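Local coordinates for protein SSO1986 (Sulfolobus solfataricus, PDB 2X5Q) that serves as a Cmr7 subunit, possibly as a homodimer, of the CMR ribonucleoprotein complex in CRISPR antiviral defence, at residues Asp149-Ile154 against Arg180-Ile185; Gln47-Gly52 against Arg110-His115. All coordinates share one frame; numbering follows the deposited sequence.

Interaction 1 of 2, residues Asp149-Ile154 against Arg180-Ile185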
ATOM      1  N   ASP A 149       4.050  -9.888  28.675  1.00 50.24           N
ATOM      2  CA  ASP A 149       5.362 -10.465  28.969  1.00 50.52           C
ATOM      3  C   ASP A 149       6.302 -10.231  27.780  1.00 47.31           C
ATOM      4  O   ASP A 149       7.422  -9.781  27.973  1.00 45.50           O
ATOM      5  CB  ASP A 149       5.295 -11.963  29.264  1.00 53.07           C
ATOM      6  CG  ASP A 149       4.487 -12.293  30.508  1.00 56.75           C
ATOM      7  OD1 ASP A 149       4.731 -11.678  31.575  1.00 57.65           O
ATOM      8  OD2 ASP A 149       3.626 -13.189  30.414  1.00 58.05           O
ATOM      9  N   VAL A 150       5.847 -10.534  26.564  1.00 46.12           N
ATOM     10  CA  VAL A 150       6.686 -10.310  25.370  1.00 43.65           C
ATOM     11  C   VAL A 150       7.061  -8.834  25.189  1.00 41.41           C
ATOM     12  O   VAL A 150       8.175  -8.525  24.770  1.00 41.13           O
ATOM     13  CB  VAL A 150       6.049 -10.833  24.064  1.00 43.09           C
ATOM     14  CG1 VAL A 150       4.930  -9.931  23.614  1.00 42.92           C
ATOM     15  CG2 VAL A 150       7.097 -10.901  22.952  1.00 41.07           C
ATOM     16  N   ALA A 151       6.153  -7.915  25.499  1.00 40.91           N
ATOM     17  CA  ALA A 151       6.474  -6.486  25.417  1.00 39.15           C
ATOM     18  C   ALA A 151       7.651  -6.108  26.337  1.00 39.47           C
ATOM     19  O   ALA A 151       8.489  -5.257  25.986  1.00 37.38           O
ATOM     20  CB  ALA A 151       5.259  -5.648  25.745  1.00 39.86           C
ATOM     21  N   LYS A 152       7.707  -6.737  27.507  1.00 41.33           N
ATOM     22  CA  LYS A 152       8.817  -6.531  28.442  1.00 42.10           C
ATOM     23  C   LYS A 152      10.130  -7.040  27.840  1.00 40.73           C
ATOM     24  O   LYS A 152      11.150  -6.364  27.938  1.00 39.00           O
ATOM     25  CB  LYS A 152       8.544  -7.222  29.788  1.00 45.02           C
ATOM     26  CG  LYS A 152       9.541  -6.865  30.889  1.00 46.49           C
ATOM     27  CD  LYS A 152       9.398  -7.741  32.128  1.00 50.31           C
ATOM     28  CE  LYS A 152       8.284  -7.240  33.075  1.00 53.90           C
ATOM     29  NZ  LYS A 152       8.010  -8.115  34.295  1.00 55.57           N
ATOM     30  N   THR A 153      10.100  -8.221  27.219  1.00 41.00           N
ATOM     31  CA  THR A 153      11.292  -8.761  26.545  1.00 40.34           C
ATOM     32  C   THR A 153      11.688  -7.886  25.352  1.00 37.69           C
ATOM     33  O   THR A 153      12.877  -7.685  25.090  1.00 37.57           O
ATOM     34  CB  THR A 153      11.100 -10.225  26.075  1.00 41.74           C
ATOM     35  OG1 THR A 153      10.122 -10.275  25.028  1.00 41.44           O
ATOM     36  CG2 THR A 153      10.662 -11.112  27.225  1.00 44.09           C
ATOM     37  N   ILE A 154      10.707  -7.311  24.666  1.00 35.93           N
ATOM     38  CA  ILE A 154      11.018  -6.375  23.573  1.00 33.88           C
ATOM     39  C   ILE A 154      11.750  -5.138  24.101  1.00 33.24           C
ATOM     40  O   ILE A 154      12.723  -4.685  23.504  1.00 32.15           O
ATOM     41  CB  ILE A 154       9.766  -6.005  22.765  1.00 32.74           C
ATOM     42  CG1 ILE A 154       9.361  -7.204  21.911  1.00 32.88           C
ATOM     43  CG2 ILE A 154       9.998  -4.790  21.871  1.00 31.22           C
ATOM     44  CD1 ILE A 154       8.085  -7.011  21.189  1.00 32.48           C
ATOM     45  N   ARG A 180       5.142   0.879  28.833  1.00 39.01           N
ATOM     46  CA  ARG A 180       3.755   1.222  28.565  1.00 39.86           C
ATOM     47  C   ARG A 180       3.568   1.619  27.099  1.00 37.58           C
ATOM     48  O   ARG A 180       2.661   1.106  26.438  1.00 37.39           O
ATOM     49  CB  ARG A 180       3.252   2.318  29.497  1.00 41.95           C
ATOM     50  CG  ARG A 180       3.063   1.831  30.932  1.00 44.58           C
ATOM     51  CD  ARG A 180       2.152   2.765  31.705  1.00 49.10           C
ATOM     52  NE  ARG A 180       2.667   4.134  31.790  1.00 49.85           N
ATOM     53  CZ  ARG A 180       3.612   4.544  32.637  1.00 50.88           C
ATOM     54  NH1 ARG A 180       4.192   3.694  33.486  1.00 52.18           N
ATOM     55  NH2 ARG A 180       3.977   5.823  32.646  1.00 50.55           N
ATOM     56  N   ASP A 181       4.427   2.507  26.598  1.00 35.40           N
ATOM     57  CA  ASP A 181       4.423   2.894  25.177  1.00 33.63           C
ATOM     58  C   ASP A 181       4.392   1.672  24.255  1.00 32.52           C
ATOM     59  O   ASP A 181       3.538   1.567  23.360  1.00 32.42           O
ATOM     60  CB  ASP A 181       5.670   3.726  24.838  1.00 32.26           C
ATOM     61  CG  ASP A 181       5.546   5.183  25.246  1.00 33.38           C
ATOM     62  OD1 ASP A 181       4.543   5.549  25.891  1.00 36.24           O
ATOM     63  OD2 ASP A 181       6.464   5.968  24.925  1.00 32.13           O
ATOM     64  N   VAL A 182       5.324   0.749  24.472  1.00 31.68           N
ATOM     65  CA  VAL A 182       5.428  -0.446  23.627  1.00 31.17           C
ATOM     66  C   VAL A 182       4.141  -1.260  23.658  1.00 32.84           C
ATOM     67  O   VAL A 182       3.643  -1.674  22.612  1.00 32.69           O
ATOM     68  CB  VAL A 182       6.659  -1.303  23.999  1.00 30.98           C
ATOM     69  CG1 VAL A 182       6.615  -2.660  23.333  1.00 30.08           C
ATOM     70  CG2 VAL A 182       7.943  -0.563  23.598  1.00 28.15           C
ATOM     71  N   GLU A 183       3.575  -1.450  24.844  1.00 35.07           N
ATOM     72  CA  GLU A 183       2.350  -2.216  24.971  1.00 36.87           C
ATOM     73  C   GLU A 183       1.141  -1.497  24.344  1.00 36.77           C
ATOM     74  O   GLU A 183       0.316  -2.143  23.707  1.00 35.88           O
ATOM     75  CB  GLU A 183       2.086  -2.569  26.444  1.00 39.40           C
ATOM     76  CG  GLU A 183       0.881  -3.479  26.668  1.00 42.65           C
ATOM     77  CD  GLU A 183       0.844  -4.701  25.755  1.00 44.33           C
ATOM     78  OE1 GLU A 183       1.909  -5.163  25.277  1.00 45.62           O
ATOM     79  OE2 GLU A 183      -0.269  -5.197  25.507  1.00 46.36           O
ATOM     80  N   GLU A 184       1.076  -0.172  24.493  1.00 37.14           N
ATOM     81  CA  GLU A 184       0.013   0.651  23.898  1.00 38.37           C
ATOM     82  C   GLU A 184       0.036   0.652  22.382  1.00 35.91           C
ATOM     83  O   GLU A 184      -0.992   0.506  21.730  1.00 35.85           O
ATOM     84  CB  GLU A 184       0.135   2.119  24.336  1.00 39.36           C
ATOM     85  CG  GLU A 184      -0.383   2.432  25.717  1.00 44.34           C
ATOM     86  CD  GLU A 184       0.076   3.803  26.247  1.00 44.84           C
ATOM     87  OE1 GLU A 184       0.849   4.539  25.561  1.00 47.78           O
ATOM     88  OE2 GLU A 184      -0.319   4.136  27.383  1.00 49.03           O
ATOM     89  N   ILE A 185       1.216   0.883  21.828  1.00 34.03           N
ATOM     90  CA  ILE A 185       1.349   1.216  20.415  1.00 32.56           C
ATOM     91  C   ILE A 185       1.307   0.033  19.462  1.00 30.96           C
ATOM     92  O   ILE A 185       0.646   0.098  18.442  1.00 29.66           O
ATOM     93  CB  ILE A 185       2.681   1.982  20.153  1.00 31.46           C
ATOM     94  CG1 ILE A 185       2.657   3.335  20.857  1.00 33.12           C
ATOM     95  CG2 ILE A 185       2.933   2.181  18.662  1.00 30.07           C
ATOM     96  CD1 ILE A 185       4.049   3.884  21.053  1.00 32.15           C
TER
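Ala-151 turns its methyl group directly at segment 180-185 of helix 172-185, and the small side chain is consistent with a close backbone approach at this point: CA of Ala-151 and CA of Glu-183 lie 6.0 Å apart, and the axes of the two short segments approach to 9.3 Å. On the packed side, Val-182 meets the facing helix with one branch. Its CG1, anti to the backbone N (chi1 168°), lies 4.1 Å from CB of Ala-151 and 4.3 Å from CG2 of Ile-154, so a single methyl touches two residues, i and i+3, about one turn apart on the partner helix. All three residues are buried, and Val-155, Leu-159 and Leu-146 also touch Val-182. The other flank is looser and more polar. In Glu-183 a bend at chi2 (48°) helps bring OE1 to 3.4 Å from CB of Ala-151, a van der Waals touch in which the methyl offers no donor. Its other oxygen, OE2, forms a long, weak ion pair with Arg-148. No hydrogen bond joins the segments, which bury just 148 Å² between them. Inclined at 126°, helices 148-162 and 172-185 show oblique helix-helix packing through small and branched apolar side chains.

Interaction 2 of 2, residues Gln47-Gly52 against Arg110-His115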
ATOM      1  N   GLN A  47      13.163   7.152  18.011  1.00 27.92           N
ATOM      2  CA  GLN A  47      13.962   7.671  19.119  1.00 29.32           C
ATOM      3  C   GLN A  47      13.311   7.362  20.463  1.00 29.50           C
ATOM      4  O   GLN A  47      12.089   7.334  20.572  1.00 29.21           O
ATOM      5  CB  GLN A  47      14.141   9.194  18.964  1.00 30.78           C
ATOM      6  CG  GLN A  47      15.073   9.604  17.795  1.00 32.03           C
ATOM      7  CD  GLN A  47      14.829  11.024  17.287  1.00 33.86           C
ATOM      8  OE1 GLN A  47      14.750  11.972  18.082  1.00 40.63           O
ATOM      9  NE2 GLN A  47      14.717  11.183  15.957  1.00 33.36           N
ATOM     10  N   ILE A  48      14.126   7.105  21.477  1.00 30.12           N
ATOM     11  CA  ILE A  48      13.637   7.081  22.851  1.00 30.96           C
ATOM     12  C   ILE A  48      14.275   8.213  23.651  1.00 31.90           C
ATOM     13  O   ILE A  48      15.402   8.641  23.369  1.00 32.19           O
ATOM     14  CB  ILE A  48      13.805   5.689  23.557  1.00 31.49           C
ATOM     15  CG1 ILE A  48      15.237   5.404  23.969  1.00 32.29           C
ATOM     16  CG2 ILE A  48      13.305   4.551  22.665  1.00 29.80           C
ATOM     17  CD1 ILE A  48      15.327   4.374  25.073  1.00 33.87           C
ATOM     18  N   ASP A  49      13.534   8.722  24.629  1.00 32.14           N
ATOM     19  CA  ASP A  49      14.046   9.759  25.517  1.00 34.03           C
ATOM     20  C   ASP A  49      13.274   9.680  26.821  1.00 34.78           C
ATOM     21  O   ASP A  49      12.558   8.699  27.028  1.00 34.42           O
ATOM     22  CB  ASP A  49      13.961  11.145  24.856  1.00 33.99           C
ATOM     23  CG  ASP A  49      12.538  11.575  24.523  1.00 33.35           C
ATOM     24  OD1 ASP A  49      11.560  11.048  25.091  1.00 33.25           O
ATOM     25  OD2 ASP A  49      12.401  12.467  23.667  1.00 34.59           O
ATOM     26  N   ASP A  50      13.399  10.690  27.683  1.00 36.15           N
ATOM     27  CA  ASP A  50      12.703  10.678  28.973  1.00 38.36           C
ATOM     28  C   ASP A  50      11.168  10.745  28.881  1.00 37.84           C
ATOM     29  O   ASP A  50      10.498  10.594  29.894  1.00 39.06           O
ATOM     30  CB  ASP A  50      13.264  11.735  29.965  1.00 40.16           C
ATOM     31  CG  ASP A  50      13.106  13.186  29.487  1.00 41.32           C
ATOM     32  OD1 ASP A  50      12.619  13.428  28.369  1.00 42.65           O
ATOM     33  OD2 ASP A  50      13.515  14.102  30.234  1.00 43.62           O
ATOM     34  N   LYS A  51      10.621  10.939  27.679  1.00 37.00           N
ATOM     35  CA  LYS A  51       9.161  10.981  27.474  1.00 37.25           C
ATOM     36  C   LYS A  51       8.599   9.729  26.803  1.00 35.86           C
ATOM     37  O   LYS A  51       7.376   9.604  26.649  1.00 36.74           O
ATOM     38  CB  LYS A  51       8.778  12.205  26.642  1.00 37.72           C
ATOM     39  CG  LYS A  51       9.409  13.518  27.081  1.00 40.73           C
ATOM     40  CD  LYS A  51       9.032  13.880  28.507  1.00 44.06           C
ATOM     41  CE  LYS A  51       9.730  15.162  28.940  1.00 46.24           C
ATOM     42  NZ  LYS A  51       9.815  15.248  30.421  1.00 48.81           N
ATOM     43  N   GLY A  52       9.487   8.828  26.375  1.00 34.53           N
ATOM     44  CA  GLY A  52       9.117   7.532  25.829  1.00 32.78           C
ATOM     45  C   GLY A  52       9.670   7.299  24.430  1.00 31.17           C
ATOM     46  O   GLY A  52      10.730   7.808  24.068  1.00 30.93           O
ATOM     47  N   ARG A 110       3.608   9.613  17.096  1.00 30.83           N
ATOM     48  CA  ARG A 110       4.428  10.068  18.215  1.00 32.62           C
ATOM     49  C   ARG A 110       5.611  10.851  17.640  1.00 33.20           C
ATOM     50  O   ARG A 110       6.762  10.569  17.959  1.00 32.41           O
ATOM     51  CB  ARG A 110       4.935   8.897  19.060  1.00 32.49           C
ATOM     52  CG  ARG A 110       3.869   7.912  19.524  1.00 33.65           C
ATOM     53  CD  ARG A 110       3.028   8.498  20.601  1.00 37.81           C
ATOM     54  NE  ARG A 110       2.038   7.546  21.118  1.00 38.71           N
ATOM     55  CZ  ARG A 110       2.066   6.946  22.313  1.00 39.37           C
ATOM     56  NH1 ARG A 110       3.062   7.143  23.178  1.00 39.37           N
ATOM     57  NH2 ARG A 110       1.076   6.117  22.642  1.00 40.34           N
ATOM     58  N   LYS A 111       5.317  11.806  16.762  1.00 34.45           N
ATOM     59  CA  LYS A 111       6.375  12.496  15.996  1.00 35.71           C
ATOM     60  C   LYS A 111       7.273  13.347  16.891  1.00 36.62           C
ATOM     61  O   LYS A 111       6.788  14.061  17.757  1.00 38.23           O
ATOM     62  CB  LYS A 111       5.786  13.373  14.881  1.00 36.63           C
ATOM     63  CG  LYS A 111       5.549  12.664  13.576  1.00 36.78           C
ATOM     64  CD  LYS A 111       5.194  13.670  12.448  1.00 38.54           C
ATOM     65  CE  LYS A 111       6.444  14.219  11.717  1.00 40.36           C
ATOM     66  NZ  LYS A 111       6.153  14.844  10.359  1.00 41.83           N
ATOM     67  N   LYS A 112       8.584  13.246  16.678  1.00 37.01           N
ATOM     68  CA  LYS A 112       9.565  14.070  17.392  1.00 38.63           C
ATOM     69  C   LYS A 112      10.703  14.441  16.454  1.00 38.79           C
ATOM     70  O   LYS A 112      11.422  13.565  15.987  1.00 36.53           O
ATOM     71  CB  LYS A 112      10.150  13.323  18.593  1.00 38.28           C
ATOM     72  CG  LYS A 112      11.180  14.151  19.396  1.00 40.29           C
ATOM     73  CD  LYS A 112      12.195  13.270  20.115  1.00 40.44           C
ATOM     74  CE  LYS A 112      13.272  14.092  20.823  1.00 43.48           C
ATOM     75  NZ  LYS A 112      14.072  14.922  19.859  1.00 46.77           N
ATOM     76  N   ASP A 113      10.868  15.738  16.195  1.00 40.91           N
ATOM     77  CA  ASP A 113      11.982  16.231  15.390  1.00 42.60           C
ATOM     78  C   ASP A 113      12.213  15.344  14.153  1.00 41.42           C
ATOM     79  O   ASP A 113      13.266  14.728  13.994  1.00 41.43           O
ATOM     80  CB  ASP A 113      13.246  16.326  16.250  1.00 43.38           C
ATOM     81  CG  ASP A 113      13.056  17.213  17.484  1.00 46.20           C
ATOM     82  OD1 ASP A 113      12.005  17.884  17.594  1.00 48.66           O
ATOM     83  OD2 ASP A 113      13.960  17.242  18.354  1.00 47.22           O
ATOM     84  N   VAL A 114      11.186  15.268  13.311  1.00 41.34           N
ATOM     85  CA  VAL A 114      11.247  14.571  12.024  1.00 40.62           C
ATOM     86  C   VAL A 114      11.310  15.625  10.935  1.00 41.64           C
ATOM     87  O   VAL A 114      10.596  16.629  10.968  1.00 43.23           O
ATOM     88  CB  VAL A 114      10.017  13.646  11.811  1.00 39.74           C
ATOM     89  CG1 VAL A 114       9.688  13.465  10.313  1.00 41.29           C
ATOM     90  CG2 VAL A 114      10.257  12.289  12.464  1.00 39.15           C
ATOM     91  N   HIS A 115      12.185  15.409   9.974  1.00 41.38           N
ATOM     92  CA  HIS A 115      12.471  16.430   8.992  1.00 42.93           C
ATOM     93  C   HIS A 115      13.229  15.817   7.841  1.00 41.66           C
ATOM     94  O   HIS A 115      13.908  14.814   8.000  1.00 40.69           O
ATOM     95  CB  HIS A 115      13.338  17.519   9.629  1.00 45.85           C
ATOM     96  CG  HIS A 115      14.574  16.981  10.286  1.00 47.11           C
ATOM     97  ND1 HIS A 115      15.831  17.114   9.734  1.00 49.69           N
ATOM     98  CD2 HIS A 115      14.737  16.267  11.426  1.00 47.44           C
ATOM     99  CE1 HIS A 115      16.718  16.523  10.516  1.00 48.97           C
ATOM    100  NE2 HIS A 115      16.080  16.006  11.553  1.00 47.86           N
TER
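The side chain of Lys-112 reaches across to the amide of Gln-47 and the carboxylate of Asp-49, two groups carried by strand 47-49. Across the contact the oxygens touch the lysine's aliphatic carbons, and OE1 of Gln-47 approaches NZ without a hydrogen bond. Lys-112 starts out pointing away from its own amide nitrogen (chi1 -179°), runs extended to CE and bends only at the last torsion. Gln-47 crosses it at about a right angle, with OE1 3.5 Å from both CD and NZ of Lys-112; Asp-49 comes in at a slant, its OD2 3.4 Å from CE of Lys-112. Opposite charges lie near each other without contact, NZ of Lys-112 being 4.8 Å from OD2 of Asp-49, and may still attract.

The firm polar bonds stay on their own sides. The ammonium of Lys-112 forms a hydrogen-bonded salt bridge with OD2 of Asp-113 at 2.8 Å, meeting it from above the carboxylate plane. NE2 of Gln-47 is held by the carbonyl of Val-45. OD1 of Asp-49 takes the backbone N of Lys-51 at 2.8 Å, an Asx turn within the type I turn 49-52, and also bonds His-54.

Backbone bonds tie Gln-47 to His-54 and Arg-110 to Asn-55. This surface contact flanks strand 52-60, which pairs with strands 47-49 and 108-109, while Ile-48 touches Leu-178 and Asp-50 touches Gln-174 of helix 172-185.

Interaction 2 closes before interaction 1 opens along the chain, and their centres lie about 17 Å apart. One is a buried helix-to-helix contact, the other a surface contact beside strand 52-60 of the mixed sheet. Helix 172-185 connects them: Arg-110 makes long, weak ion pairs with Asp-181 and Glu-184, and its side chain touches Ile-185. Asp-181 also accepts from the backbone N of Leu-53 and bridges to Lys-177, which in turn donates to the carbonyl of Lys-51. While Val-182 of this helix faces helix 148-162, neighbouring residues thus meet the sheet, joining the helical and strand parts of one Cmr7 subunit.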